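Local coordinates for protein alcohol dehydrogenase IV (Corynebacterium glutamicum, PDB 3IV7) that probably reduces maleylacetate using a nicotinamide cofactor, as expected of the iron-containing alcohol dehydrogenase family, at residues Tyr266-Ala269 and Phe270-Asp274; Gln296-Arg299 and Leu300-Ala304; Ser316-Ala319 and Glu320-Val324; Glu327-Pro330 and Ala331-Arg335; Arg335-Arg339 and Glu340-Arg344. All blocks are in the same frame, centred on the assembly; numbering follows the deposited sequence.

Overall arrangement
All five contacts are local, each within one continuous run of chain, in the helical C-terminal part of the iron-containing alcohol dehydrogenase fold. Contacts 1, 4 and 5 form one cluster: the centre of contact 1 is about 13 Å from that of contact 4 and 12 Å from that of contact 5, and the loop 327-338 is tied to the end of helix 256-271 through Asn333 and Arg335, the latter shared by contacts 4 and 5. The Asp323-Arg339 salt bridge joins contact 3 to contact 5, their centres about 12 Å apart; Ile318 and Ser343 of these two each lie about 4 Å from bound 1,2-ethanediol, probably from the crystallisation liquor. Contact 2 stands apart, its nearest atoms about 5 Å from contact 1.

Contact 1: Tyr266-Ala269 and Phe270-Asp274; sequences YVLA and FNAGD
Phe270, Asn271 and Ala272 give their backbone N-H groups to the carbonyls of Tyr266, Val267 and Leu268, three successive i to i+4 bonds of an alpha-helix. This is the last part of helix 256-271, in the all-helical C-terminal region of the fold. The bond from Asn271 N to Val267 O (2.9 Å) is the straightest of the three, at 162° about the hydrogen, while that from Ala272 N to Leu268 O is bent to 139°. Val267 and Asn271, one turn apart, point the same way and lie alongside each other. With chi1 at 178°, Val267 sets CG1 opposite its own backbone N, and this branch lies 4.1 Å from Asn271 ND2. The amide has its stronger partner in the loop beyond, where ND2 donates to Asn333 OD1. Phe270 sends its ring outward to Leu240, Asn341 and Leu345, between helices 240-250 and 339-351. On another side of the helix Leu268 leans on Leu292 and Leu295 of helix 291-301. Tyr266 reaches past Ala348 and Ala349 to give its hydroxyl a hydrogen bond with Glu353 O. Between Leu268 and Ala272 the side-chain contact is slight, CD1 standing 4.4 Å from CB.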
loop_
_atom_site.group_PDB
_atom_site.type_symbol
_atom_site.label_atom_id
_atom_site.label_comp_id
_atom_site.label_asym_id
_atom_site.label_seq_id
_atom_site.Cartn_x
_atom_site.Cartn_y
_atom_site.Cartn_z
ATOM N N TYR A 266 3.230 27.008 -5.253
ATOM C CA TYR A 266 2.702 27.670 -6.463
ATOM C C TYR A 266 1.852 26.698 -7.299
ATOM O O TYR A 266 0.783 27.068 -7.798
ATOM C CB TYR A 266 3.867 28.320 -7.287
ATOM C CG TYR A 266 4.542 29.372 -6.463
ATOM C CD1 TYR A 266 3.934 30.613 -6.269
ATOM C CD2 TYR A 266 5.666 29.078 -5.726
ATOM C CE1 TYR A 266 4.449 31.521 -5.411
ATOM C CE2 TYR A 266 6.214 29.990 -4.890
ATOM C CZ TYR A 266 5.596 31.220 -4.720
ATOM O OH TYR A 266 6.139 32.156 -3.867
ATOM N N VAL A 267 2.273 25.441 -7.375
ATOM C CA VAL A 267 1.466 24.428 -8.090
ATOM C C VAL A 267 0.222 24.117 -7.281
ATOM O O VAL A 267 -0.861 23.974 -7.838
ATOM C CB VAL A 267 2.225 23.185 -8.377
ATOM C CG1 VAL A 267 1.311 22.172 -9.074
ATOM C CG2 VAL A 267 3.480 23.507 -9.244
ATOM N N LEU A 268 0.352 24.083 -5.962
ATOM C CA LEU A 268 -0.824 23.874 -5.120
ATOM C C LEU A 268 -1.818 25.012 -5.310
ATOM O O LEU A 268 -3.013 24.767 -5.579
ATOM C CB LEU A 268 -0.453 23.761 -3.668
ATOM C CG LEU A 268 -1.622 23.523 -2.720
ATOM C CD1 LEU A 268 -2.430 22.264 -3.147
ATOM C CD2 LEU A 268 -1.089 23.391 -1.319
ATOM N N ALA A 269 -1.343 26.248 -5.164
ATOM C CA ALA A 269 -2.195 27.434 -5.334
ATOM C C ALA A 269 -2.881 27.427 -6.675
ATOM O O ALA A 269 -4.060 27.745 -6.777
ATOM C CB ALA A 269 -1.370 28.707 -5.183
ATOM N N PHE A 270 -2.129 27.051 -7.704
ATOM C CA PHE A 270 -2.597 27.045 -9.097
ATOM C C PHE A 270 -3.711 26.014 -9.346
ATOM O O PHE A 270 -4.728 26.338 -9.947
ATOM C CB PHE A 270 -1.400 26.737 -10.019
ATOM C CG PHE A 270 -1.740 26.680 -11.493
ATOM C CD1 PHE A 270 -1.766 27.837 -12.256
ATOM C CD2 PHE A 270 -1.926 25.464 -12.129
ATOM C CE1 PHE A 270 -2.059 27.783 -13.622
ATOM C CE2 PHE A 270 -2.202 25.402 -13.507
ATOM C CZ PHE A 270 -2.275 26.554 -14.241
ATOM N N ASN A 271 -3.494 24.773 -8.894
ATOM C CA ASN A 271 -4.444 23.649 -9.153
ATOM C C ASN A 271 -5.590 23.451 -8.155
ATOM O O ASN A 271 -6.586 22.791 -8.485
ATOM C CB ASN A 271 -3.684 22.333 -9.217
ATOM C CG ASN A 271 -3.163 22.038 -10.572
ATOM O OD1 ASN A 271 -3.561 22.667 -11.562
ATOM N ND2 ASN A 271 -2.303 21.031 -10.659
ATOM N N ALA A 272 -5.431 23.972 -6.938
ATOM C CA ALA A 272 -6.341 23.652 -5.830
ATOM C C ALA A 272 -7.795 23.856 -6.170
ATOM O O ALA A 272 -8.594 22.955 -6.006
ATOM C CB ALA A 272 -5.983 24.449 -4.592
ATOM N N GLY A 273 -8.133 25.051 -6.641
ATOM C CA GLY A 273 -9.533 25.404 -6.962
ATOM C C GLY A 273 -10.201 24.469 -7.961
ATOM O O GLY A 273 -11.427 24.296 -7.939
ATOM N N ASP A 274 -9.408 23.884 -8.852
ATOM C CA ASP A 274 -9.919 22.961 -9.845
ATOM C C ASP A 274 -9.856 21.487 -9.394
ATOM O O ASP A 274 -10.304 20.598 -10.124
ATOM C CB ASP A 274 -9.168 23.143 -11.173
ATOM C CG ASP A 274 -9.603 24.428 -11.934
ATOM O OD1 ASP A 274 -10.812 24.617 -12.154
ATOM O OD2 ASP A 274 -8.717 25.218 -12.328
#

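Contact 2: Gln296-Arg299 and Leu300-Ala304; sequences QRLR and LSVNA
Arg299 and Ala304 meet through carbon, the methyl of Ala304 lying 3.7 Å from Arg299 CB and also against the CG and NE of the same chain. The arginine leaves the helix with CG opposite its carbonyl carbon and then turns at chi3 (67°), a bend that swings the guanidinium across to the end of the Gln296 side chain. There NH1 donates to Gln296 OE1 at 2.8 Å; the acceptor lies close to the guanidinium plane, and the glutamine amide sits at the group's edge. NH2 has a separate partner in Pro305 O, so two bonds of different direction limit the rotation of the guanidinium. Ser301 turns its hydroxyl back onto the helix: its chi1 of 79° places OG between backbone N and carbonyl carbon, from where the hydroxyl donates to Leu298 O at 2.8 Å. That oxygen also receives a weak bond from Val302 N. Deeper in, Leu298 CD1 and Val302 CG1 approach to 3.9 Å, and both side chains pack against helices 164-181 and 189-211. Beyond Val302 the chain turns at Asn303, whose phi is positive. Ala304 N then bonds Arg299 O at 3.0 Å and Asn303 N makes a weak bond to Leu300 O, the paired bonds of a Schellman motif that closes helix 291-301.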
loop_
_atom_site.group_PDB
_atom_site.type_symbol
_atom_site.label_atom_id
_atom_site.label_comp_id
_atom_site.label_asym_id
_atom_site.label_seq_id
_atom_site.Cartn_x
_atom_site.Cartn_y
_atom_site.Cartn_z
ATOM N N GLN A 296 1.190 26.606 3.896
ATOM C CA GLN A 296 1.812 27.887 4.255
ATOM C C GLN A 296 2.242 27.934 5.730
ATOM O O GLN A 296 3.324 28.433 6.042
ATOM C CB GLN A 296 0.893 29.061 3.914
ATOM C CG GLN A 296 0.701 29.311 2.419
ATOM C CD GLN A 296 1.997 29.665 1.685
ATOM O OE1 GLN A 296 2.704 28.783 1.192
ATOM N NE2 GLN A 296 2.253 30.967 1.523
ATOM N N ARG A 297 1.413 27.389 6.623
ATOM C CA ARG A 297 1.773 27.290 8.033
ATOM C C ARG A 297 2.973 26.401 8.239
ATOM O O ARG A 297 3.806 26.679 9.098
ATOM C CB ARG A 297 0.618 26.748 8.854
ATOM C CG ARG A 297 -0.478 27.710 9.009
ATOM C CD ARG A 297 -1.649 27.133 9.746
ATOM N NE ARG A 297 -2.775 28.077 9.761
ATOM C CZ ARG A 297 -3.947 27.850 10.342
ATOM N NH1 ARG A 297 -4.170 26.711 10.989
ATOM N NH2 ARG A 297 -4.899 28.776 10.292
ATOM N N LEU A 298 3.043 25.296 7.506
ATOM C CA LEU A 298 4.193 24.434 7.595
ATOM C C LEU A 298 5.423 25.181 7.142
ATOM O O LEU A 298 6.460 25.208 7.856
ATOM C CB LEU A 298 4.007 23.177 6.768
ATOM C CG LEU A 298 5.234 22.279 6.641
ATOM C CD1 LEU A 298 5.712 21.767 8.015
ATOM C CD2 LEU A 298 4.881 21.126 5.718
ATOM N N ARG A 299 5.324 25.820 5.981
ATOM C CA ARG A 299 6.466 26.543 5.411
ATOM C C ARG A 299 6.998 27.620 6.336
ATOM O O ARG A 299 8.219 27.732 6.540
ATOM C CB ARG A 299 6.110 27.135 4.055
ATOM C CG ARG A 299 5.919 26.058 2.967
ATOM C CD ARG A 299 5.557 26.651 1.663
ATOM N NE ARG A 299 6.658 27.424 1.124
ATOM C CZ ARG A 299 6.583 28.681 0.694
ATOM N NH1 ARG A 299 5.433 29.361 0.706
ATOM N NH2 ARG A 299 7.672 29.264 0.221
ATOM N N LEU A 300 6.106 28.405 6.919
ATOM C CA LEU A 300 6.537 29.405 7.885
ATOM C C LEU A 300 7.210 28.729 9.094
ATOM O O LEU A 300 8.255 29.150 9.537
ATOM C CB LEU A 300 5.348 30.239 8.351
ATOM C CG LEU A 300 5.721 31.461 9.176
ATOM C CD1 LEU A 300 6.709 32.293 8.404
ATOM C CD2 LEU A 300 4.473 32.291 9.524
ATOM N N SER A 301 6.643 27.625 9.578
ATOM C CA SER A 301 7.196 26.980 10.771
ATOM C C SER A 301 8.560 26.322 10.535
ATOM O O SER A 301 9.294 26.093 11.476
ATOM C CB SER A 301 6.210 25.981 11.371
ATOM O OG SER A 301 6.225 24.762 10.653
ATOM N N VAL A 302 8.913 26.031 9.287
ATOM C CA VAL A 302 10.206 25.390 9.021
ATOM C C VAL A 302 11.177 26.291 8.261
ATOM O O VAL A 302 12.196 25.821 7.762
ATOM C CB VAL A 302 10.033 24.049 8.278
ATOM C CG1 VAL A 302 9.193 23.062 9.146
ATOM C CG2 VAL A 302 9.380 24.263 6.854
ATOM N N ASN A 303 10.869 27.589 8.198
ATOM C CA ASN A 303 11.650 28.526 7.391
ATOM C C ASN A 303 11.964 27.988 5.969
ATOM O O ASN A 303 13.101 28.005 5.545
ATOM C CB ASN A 303 12.964 28.874 8.108
ATOM C CG ASN A 303 13.651 30.064 7.493
ATOM O OD1 ASN A 303 13.020 30.856 6.793
ATOM N ND2 ASN A 303 14.951 30.198 7.736
ATOM N N ALA A 304 10.928 27.586 5.238
ATOM C CA ALA A 304 11.073 26.908 3.952
ATOM C C ALA A 304 11.673 27.755 2.874
ATOM O O ALA A 304 11.561 28.932 2.914
ATOM C CB ALA A 304 9.686 26.374 3.482
#

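Contact 3: Ser316-Ala319 and Glu320-Val324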
loop_
_atom_site.group_PDB
_atom_site.type_symbol
_atom_site.label_atom_id
_atom_site.label_comp_id
_atom_site.label_asym_id
_atom_site.label_seq_id
_atom_site.Cartn_x
_atom_site.Cartn_y
_atom_site.Cartn_z
ATOM N N SER A 316 14.383 35.735 -17.573
ATOM C CA SER A 316 14.712 35.527 -18.967
ATOM C C SER A 316 14.684 34.042 -19.353
ATOM O O SER A 316 14.568 33.728 -20.508
ATOM C CB SER A 316 16.093 36.137 -19.295
ATOM O OG SER A 316 17.098 35.505 -18.527
ATOM N N GLY A 317 14.820 33.164 -18.379
ATOM C CA GLY A 317 14.756 31.704 -18.600
ATOM C C GLY A 317 13.362 31.063 -18.541
ATOM O O GLY A 317 13.197 29.890 -18.898
ATOM N N ILE A 318 12.357 31.819 -18.118
ATOM C CA ILE A 318 10.982 31.281 -17.990
ATOM C C ILE A 318 10.356 30.849 -19.358
ATOM O O ILE A 318 9.712 29.811 -19.443
ATOM C CB ILE A 318 10.074 32.294 -17.308
ATOM C CG1 ILE A 318 10.475 32.452 -15.836
ATOM C CG2 ILE A 318 8.585 31.891 -17.440
ATOM C CD1 ILE A 318 9.816 33.659 -15.148
ATOM N N ALA A 319 10.528 31.665 -20.401
ATOM C CA ALA A 319 9.991 31.320 -21.730
ATOM C C ALA A 319 10.464 29.902 -22.164
ATOM O O ALA A 319 9.682 29.111 -22.677
ATOM C CB ALA A 319 10.393 32.377 -22.773
ATOM N N GLU A 320 11.741 29.609 -21.948
ATOM C CA GLU A 320 12.296 28.318 -22.294
ATOM C C GLU A 320 11.744 27.213 -21.367
ATOM O O GLU A 320 11.364 26.118 -21.840
ATOM C CB GLU A 320 13.813 28.361 -22.201
ATOM C CG GLU A 320 14.514 27.027 -22.552
ATOM C CD GLU A 320 16.037 27.113 -22.416
ATOM O OE1 GLU A 320 16.547 28.213 -22.072
ATOM O OE2 GLU A 320 16.719 26.082 -22.641
ATOM N N ALA A 321 11.724 27.478 -20.057
ATOM C CA ALA A 321 11.215 26.514 -19.133
ATOM C C ALA A 321 9.826 26.114 -19.573
ATOM O O ALA A 321 9.471 24.941 -19.533
ATOM C CB ALA A 321 11.183 27.086 -17.688
ATOM N N VAL A 322 9.029 27.115 -19.909
ATOM C CA VAL A 322 7.663 26.910 -20.358
ATOM C C VAL A 322 7.611 26.126 -21.659
ATOM O O VAL A 322 6.842 25.168 -21.782
ATOM C CB VAL A 322 6.959 28.222 -20.532
ATOM C CG1 VAL A 322 5.697 28.035 -21.291
ATOM C CG2 VAL A 322 6.714 28.858 -19.136
ATOM N N ASP A 323 8.451 26.506 -22.616
ATOM C CA ASP A 323 8.588 25.736 -23.871
ATOM C C ASP A 323 8.759 24.253 -23.660
ATOM O O ASP A 323 8.079 23.468 -24.287
ATOM C CB ASP A 323 9.780 26.201 -24.666
ATOM C CG ASP A 323 9.407 26.984 -25.781
ATOM O OD1 ASP A 323 8.761 26.420 -26.701
ATOM O OD2 ASP A 323 9.728 28.174 -25.771
ATOM N N VAL A 324 9.725 23.902 -22.813
ATOM C CA VAL A 324 10.092 22.532 -22.540
ATOM C C VAL A 324 9.063 21.743 -21.736
ATOM O O VAL A 324 8.973 20.515 -21.855
ATOM C CB VAL A 324 11.403 22.506 -21.750
ATOM C CG1 VAL A 324 11.676 21.101 -21.216
ATOM C CG2 VAL A 324 12.546 23.008 -22.630
HETATM O O HOH W 1 13.773 31.571 -22.126
#
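Ile318 and Val322, one helical turn apart, are the two apolar side chains that meet here, crossing at a slant with CG2 of Ile318 3.9 Å from CG2 of Val322. The branches are set differently. Ile318 holds CG2 opposite its backbone N, which directs this methyl forward along the helix, whereas in Val322 CG1 takes the place opposite the backbone N (chi1 166°), leaving CG2 opposite the carbonyl carbon and pointing back toward the preceding turn. The same Val322 CG2 methyl lies 3.2 Å from Ile318 O, the carbonyl that accepts from Val322 N at 2.8 Å. Ala321 N to Gly317 O and Asp323 N to Ala319 O are the i to i+4 bonds on either side of it in sequence, and Val324 N to Glu320 O continues the series.

Near the N-terminal end a water bridges Ser316 O, to which it donates, and Glu320 N, from which it accepts, 2.8 Å from each, and so supplies an acceptor for this amide. Glu320 runs out as an extended chain to touch the loop residues Thr251 and Phe252. Asp323 lies on another side; its OD2 comes within 3.2 Å of Ala319 O, a pair of acceptors, while OD1 forms a salt bridge with Arg339 at the start of the next helix. Ile318, Ala321 and Val322 face that helix, touching Glu347, Leu346 and Ser343 respectively. Helix 318-326 is thereby packed against helix 339-351, which follows it in the chain.

Contact 4: Glu327-Pro330 and Ala331-Arg335; sequences EKVP and ANNPR
The side-chain amide of Asn332 turns its OD1 toward the ring of Pro330, 3.3 Å from CB, because chi1 of 80° places CG between the backbone N and the carbonyl carbon and folds the group back over the turn. Its ND2 makes a weak hydrogen bond to Gly184 O. The amide of Asn333 is bonded within its plane: ND2 donates to Arg335 O at 2.7 Å, the oxygen lying 11° out of the amide plane and offering a lone pair. ND2 and OD1 of this amide are both engaged, since OD1 is held by the end of helix 256-271. Those bonds should fix which way round the amide sits. Asn333 CB also meets Val329 CG1 at 4.0 Å, and both side chains rest on Leu240 of helix 240-250. Along the backbone, Asn333 N donates to Pro330 O at 3.1 Å, almost straight at the hydrogen (172°) yet coming from well above the carbonyl plane. Pro330 occupies the first position, with Ala331 and Asn332 at the corners. This is a type I beta turn, here bending the loop that connects helix 318-326 to helix 339-351.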
loop_
_atom_site.group_PDB
_atom_site.type_symbol
_atom_site.label_atom_id
_atom_site.label_comp_id
_atom_site.label_asym_id
_atom_site.label_seq_id
_atom_site.Cartn_x
_atom_site.Cartn_y
_atom_site.Cartn_z
ATOM N N GLU A 327 4.363 20.902 -23.077
ATOM C CA GLU A 327 3.965 19.666 -23.766
ATOM C C GLU A 327 4.120 18.396 -22.894
ATOM O O GLU A 327 3.655 17.339 -23.270
ATOM C CB GLU A 327 4.756 19.495 -25.057
ATOM C CG GLU A 327 6.243 19.204 -24.839
ATOM C CD GLU A 327 7.045 19.204 -26.138
ATOM O OE1 GLU A 327 6.500 19.632 -27.188
ATOM O OE2 GLU A 327 8.224 18.769 -26.102
ATOM N N LYS A 328 4.806 18.512 -21.764
ATOM C CA LYS A 328 4.998 17.387 -20.853
ATOM C C LYS A 328 3.884 17.312 -19.788
ATOM O O LYS A 328 3.741 16.296 -19.107
ATOM C CB LYS A 328 6.380 17.484 -20.165
ATOM C CG LYS A 328 7.589 17.251 -21.105
ATOM N N VAL A 329 3.092 18.370 -19.653
ATOM C CA VAL A 329 2.054 18.400 -18.622
ATOM C C VAL A 329 0.952 17.393 -18.957
ATOM O O VAL A 329 0.528 17.319 -20.084
ATOM C CB VAL A 329 1.408 19.786 -18.485
ATOM C CG1 VAL A 329 0.385 19.767 -17.367
ATOM C CG2 VAL A 329 2.481 20.864 -18.218
ATOM N N PRO A 330 0.507 16.598 -17.963
ATOM C CA PRO A 330 -0.598 15.663 -18.220
ATOM C C PRO A 330 -1.831 16.341 -18.733
ATOM O O PRO A 330 -2.203 17.413 -18.255
ATOM C CB PRO A 330 -0.868 15.063 -16.841
ATOM C CG PRO A 330 0.477 15.106 -16.178
ATOM C CD PRO A 330 1.114 16.372 -16.638
ATOM N N ALA A 331 -2.470 15.729 -19.717
ATOM C CA ALA A 331 -3.713 16.260 -20.253
ATOM C C ALA A 331 -4.744 16.472 -19.130
ATOM O O ALA A 331 -5.548 17.411 -19.177
ATOM C CB ALA A 331 -4.271 15.309 -21.329
ATOM N N ASN A 332 -4.686 15.631 -18.093
ATOM C CA ASN A 332 -5.676 15.699 -17.026
ATOM C C ASN A 332 -5.341 16.640 -15.839
ATOM O O ASN A 332 -6.070 16.661 -14.860
ATOM C CB ASN A 332 -6.003 14.285 -16.515
ATOM C CG ASN A 332 -4.956 13.754 -15.550
ATOM O OD1 ASN A 332 -3.754 14.023 -15.694
ATOM N ND2 ASN A 332 -5.413 13.002 -14.546
ATOM N N ASN A 333 -4.304 17.466 -15.943
ATOM C CA ASN A 333 -4.048 18.434 -14.864
ATOM C C ASN A 333 -5.347 19.203 -14.535
ATOM O O ASN A 333 -6.066 19.600 -15.435
ATOM C CB ASN A 333 -2.953 19.429 -15.240
ATOM C CG ASN A 333 -2.610 20.347 -14.102
ATOM O OD1 ASN A 333 -2.050 19.914 -13.103
ATOM N ND2 ASN A 333 -2.983 21.612 -14.222
ATOM N N PRO A 334 -5.645 19.407 -13.239
ATOM C CA PRO A 334 -6.894 20.051 -12.853
ATOM C C PRO A 334 -7.228 21.368 -13.588
ATOM O O PRO A 334 -8.344 21.519 -14.067
ATOM C CB PRO A 334 -6.698 20.297 -11.372
ATOM C CG PRO A 334 -5.900 19.153 -10.919
ATOM C CD PRO A 334 -5.062 18.683 -12.104
ATOM N N ARG A 335 -6.291 22.319 -13.599
ATOM C CA ARG A 335 -6.473 23.622 -14.280
ATOM C C ARG A 335 -5.751 23.555 -15.622
ATOM O O ARG A 335 -4.609 23.135 -15.674
ATOM C CB ARG A 335 -5.858 24.725 -13.417
ATOM C CG ARG A 335 -6.100 26.189 -13.876
ATOM C CD ARG A 335 -5.638 27.094 -12.773
ATOM N NE ARG A 335 -5.861 28.499 -13.017
ATOM C CZ ARG A 335 -5.543 29.462 -12.155
ATOM N NH1 ARG A 335 -4.948 29.161 -10.999
ATOM N NH2 ARG A 335 -5.801 30.738 -12.448
#

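Contact 5: Arg335-Arg339 and Glu340-Arg344; sequences RPVTR and ENLSR
Arg339 O is gripped by two donors of one residue, Ser343 OG at 2.8 Å and Ser343 N at 3.1 Å, which reach it from opposite faces of the carbonyl plane. A chi1 of -69° puts the serine hydroxyl opposite its own carbonyl carbon, within reach of the preceding turn. At the start of the helix Thr338 and Asn341 exchange bonds: Asn341 N donates to Thr338 OG1 at 3.0 Å, and Thr338 N donates to Asn341 OD1 at 2.8 Å. This reciprocal pair is a capping box, with Thr338 as N-cap of helix 339-351. The two side chains cross at about a right angle, and Thr338 N stands above the amide plane of Asn341, 41° out of it. The other end of that amide, ND2, donates to Pro336 O at 3.1 Å nearly straight and within the plane. Glu340 curls back through its bend at chi2 (79°) to bring OE1 to Thr338 OG1, a weak bond. Val337 CG1 packs 3.8 Å from Leu342 CB, the N'-to-N4 contact of a hydrophobic staple beside the capping box, and Val337 also touches Phe270 and Leu326. The Arg339 side chain touches Val322 and Leu326 of helix 318-326, its NH2 engaged by Asp323.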
loop_
_atom_site.group_PDB
_atom_site.type_symbol
_atom_site.label_atom_id
_atom_site.label_comp_id
_atom_site.label_asym_id
_atom_site.label_seq_id
_atom_site.Cartn_x
_atom_site.Cartn_y
_atom_site.Cartn_z
ATOM N N ARG A 335 -6.291 22.319 -13.599
ATOM C CA ARG A 335 -6.473 23.622 -14.280
ATOM C C ARG A 335 -5.751 23.555 -15.622
ATOM O O ARG A 335 -4.609 23.135 -15.674
ATOM C CB ARG A 335 -5.858 24.725 -13.417
ATOM C CG ARG A 335 -6.100 26.189 -13.876
ATOM C CD ARG A 335 -5.638 27.094 -12.773
ATOM N NE ARG A 335 -5.861 28.499 -13.017
ATOM C CZ ARG A 335 -5.543 29.462 -12.155
ATOM N NH1 ARG A 335 -4.948 29.161 -10.999
ATOM N NH2 ARG A 335 -5.801 30.738 -12.448
ATOM N N PRO A 336 -6.426 23.946 -16.722
ATOM C CA PRO A 336 -5.728 23.855 -18.018
ATOM C C PRO A 336 -4.491 24.768 -18.062
ATOM O O PRO A 336 -4.570 25.929 -17.710
ATOM C CB PRO A 336 -6.788 24.318 -19.032
ATOM C CG PRO A 336 -8.011 24.755 -18.203
ATOM C CD PRO A 336 -7.587 24.849 -16.787
ATOM N N VAL A 337 -3.371 24.222 -18.495
ATOM C CA VAL A 337 -2.131 24.931 -18.465
ATOM C C VAL A 337 -1.854 25.581 -19.814
ATOM O O VAL A 337 -1.853 24.916 -20.839
ATOM C CB VAL A 337 -0.993 24.004 -18.119
ATOM C CG1 VAL A 337 0.342 24.779 -18.083
ATOM C CG2 VAL A 337 -1.268 23.320 -16.764
ATOM N N THR A 338 -1.632 26.884 -19.795
ATOM C CA THR A 338 -1.289 27.624 -21.003
ATOM C C THR A 338 0.125 28.176 -20.900
ATOM O O THR A 338 0.778 28.104 -19.844
ATOM C CB THR A 338 -2.257 28.784 -21.240
ATOM O OG1 THR A 338 -2.173 29.705 -20.155
ATOM C CG2 THR A 338 -3.680 28.271 -21.352
ATOM N N ARG A 339 0.616 28.677 -22.012
ATOM C CA ARG A 339 1.905 29.281 -22.040
ATOM C C ARG A 339 1.911 30.499 -21.093
ATOM O O ARG A 339 2.838 30.658 -20.312
ATOM C CB ARG A 339 2.274 29.673 -23.460
ATOM C CG ARG A 339 3.567 30.402 -23.568
ATOM C CD ARG A 339 3.984 30.577 -25.025
ATOM N NE ARG A 339 4.545 29.354 -25.582
ATOM C CZ ARG A 339 5.775 28.891 -25.316
ATOM N NH1 ARG A 339 6.586 29.524 -24.450
ATOM N NH2 ARG A 339 6.192 27.773 -25.898
ATOM N N GLU A 340 0.819 31.277 -21.084
ATOM C CA GLU A 340 0.731 32.465 -20.211
ATOM C C GLU A 340 0.653 32.102 -18.718
ATOM O O GLU A 340 1.388 32.669 -17.909
ATOM C CB GLU A 340 -0.472 33.364 -20.561
ATOM C CG GLU A 340 -0.468 33.953 -21.958
ATOM C CD GLU A 340 -0.924 32.969 -23.021
ATOM O OE1 GLU A 340 -1.165 31.783 -22.685
ATOM O OE2 GLU A 340 -1.038 33.375 -24.184
ATOM N N ASN A 341 -0.220 31.163 -18.340
ATOM C CA ASN A 341 -0.391 30.911 -16.925
ATOM C C ASN A 341 0.748 30.108 -16.303
ATOM O O ASN A 341 1.045 30.294 -15.131
ATOM C CB ASN A 341 -1.814 30.407 -16.542
ATOM C CG ASN A 341 -2.132 29.010 -17.049
ATOM O OD1 ASN A 341 -1.257 28.222 -17.359
ATOM N ND2 ASN A 341 -3.435 28.704 -17.126
ATOM N N LEU A 342 1.420 29.271 -17.097
ATOM C CA LEU A 342 2.618 28.600 -16.628
ATOM C C LEU A 342 3.746 29.631 -16.476
ATOM O O LEU A 342 4.523 29.559 -15.540
ATOM C CB LEU A 342 3.038 27.469 -17.565
ATOM C CG LEU A 342 4.156 26.541 -17.104
ATOM C CD1 LEU A 342 3.873 25.881 -15.711
ATOM C CD2 LEU A 342 4.398 25.444 -18.170
ATOM N N SER A 343 3.827 30.584 -17.400
ATOM C CA SER A 343 4.791 31.686 -17.258
ATOM C C SER A 343 4.510 32.471 -15.975
ATOM O O SER A 343 5.423 32.815 -15.261
ATOM C CB SER A 343 4.756 32.624 -18.468
ATOM O OG SER A 343 5.260 31.973 -19.611
ATOM N N ARG A 344 3.235 32.723 -15.677
ATOM C CA ARG A 344 2.863 33.474 -14.451
ATOM C C ARG A 344 3.213 32.674 -13.202
ATOM O O ARG A 344 3.657 33.230 -12.201
ATOM C CB ARG A 344 1.370 33.824 -14.442
ATOM C CG ARG A 344 0.911 34.673 -13.216
ATOM C CD ARG A 344 1.380 36.087 -13.336
ATOM N NE ARG A 344 1.139 36.874 -12.129
ATOM C CZ ARG A 344 1.941 36.896 -11.071
ATOM N NH1 ARG A 344 3.023 36.115 -11.024
ATOM N NH2 ARG A 344 1.639 37.667 -10.036
#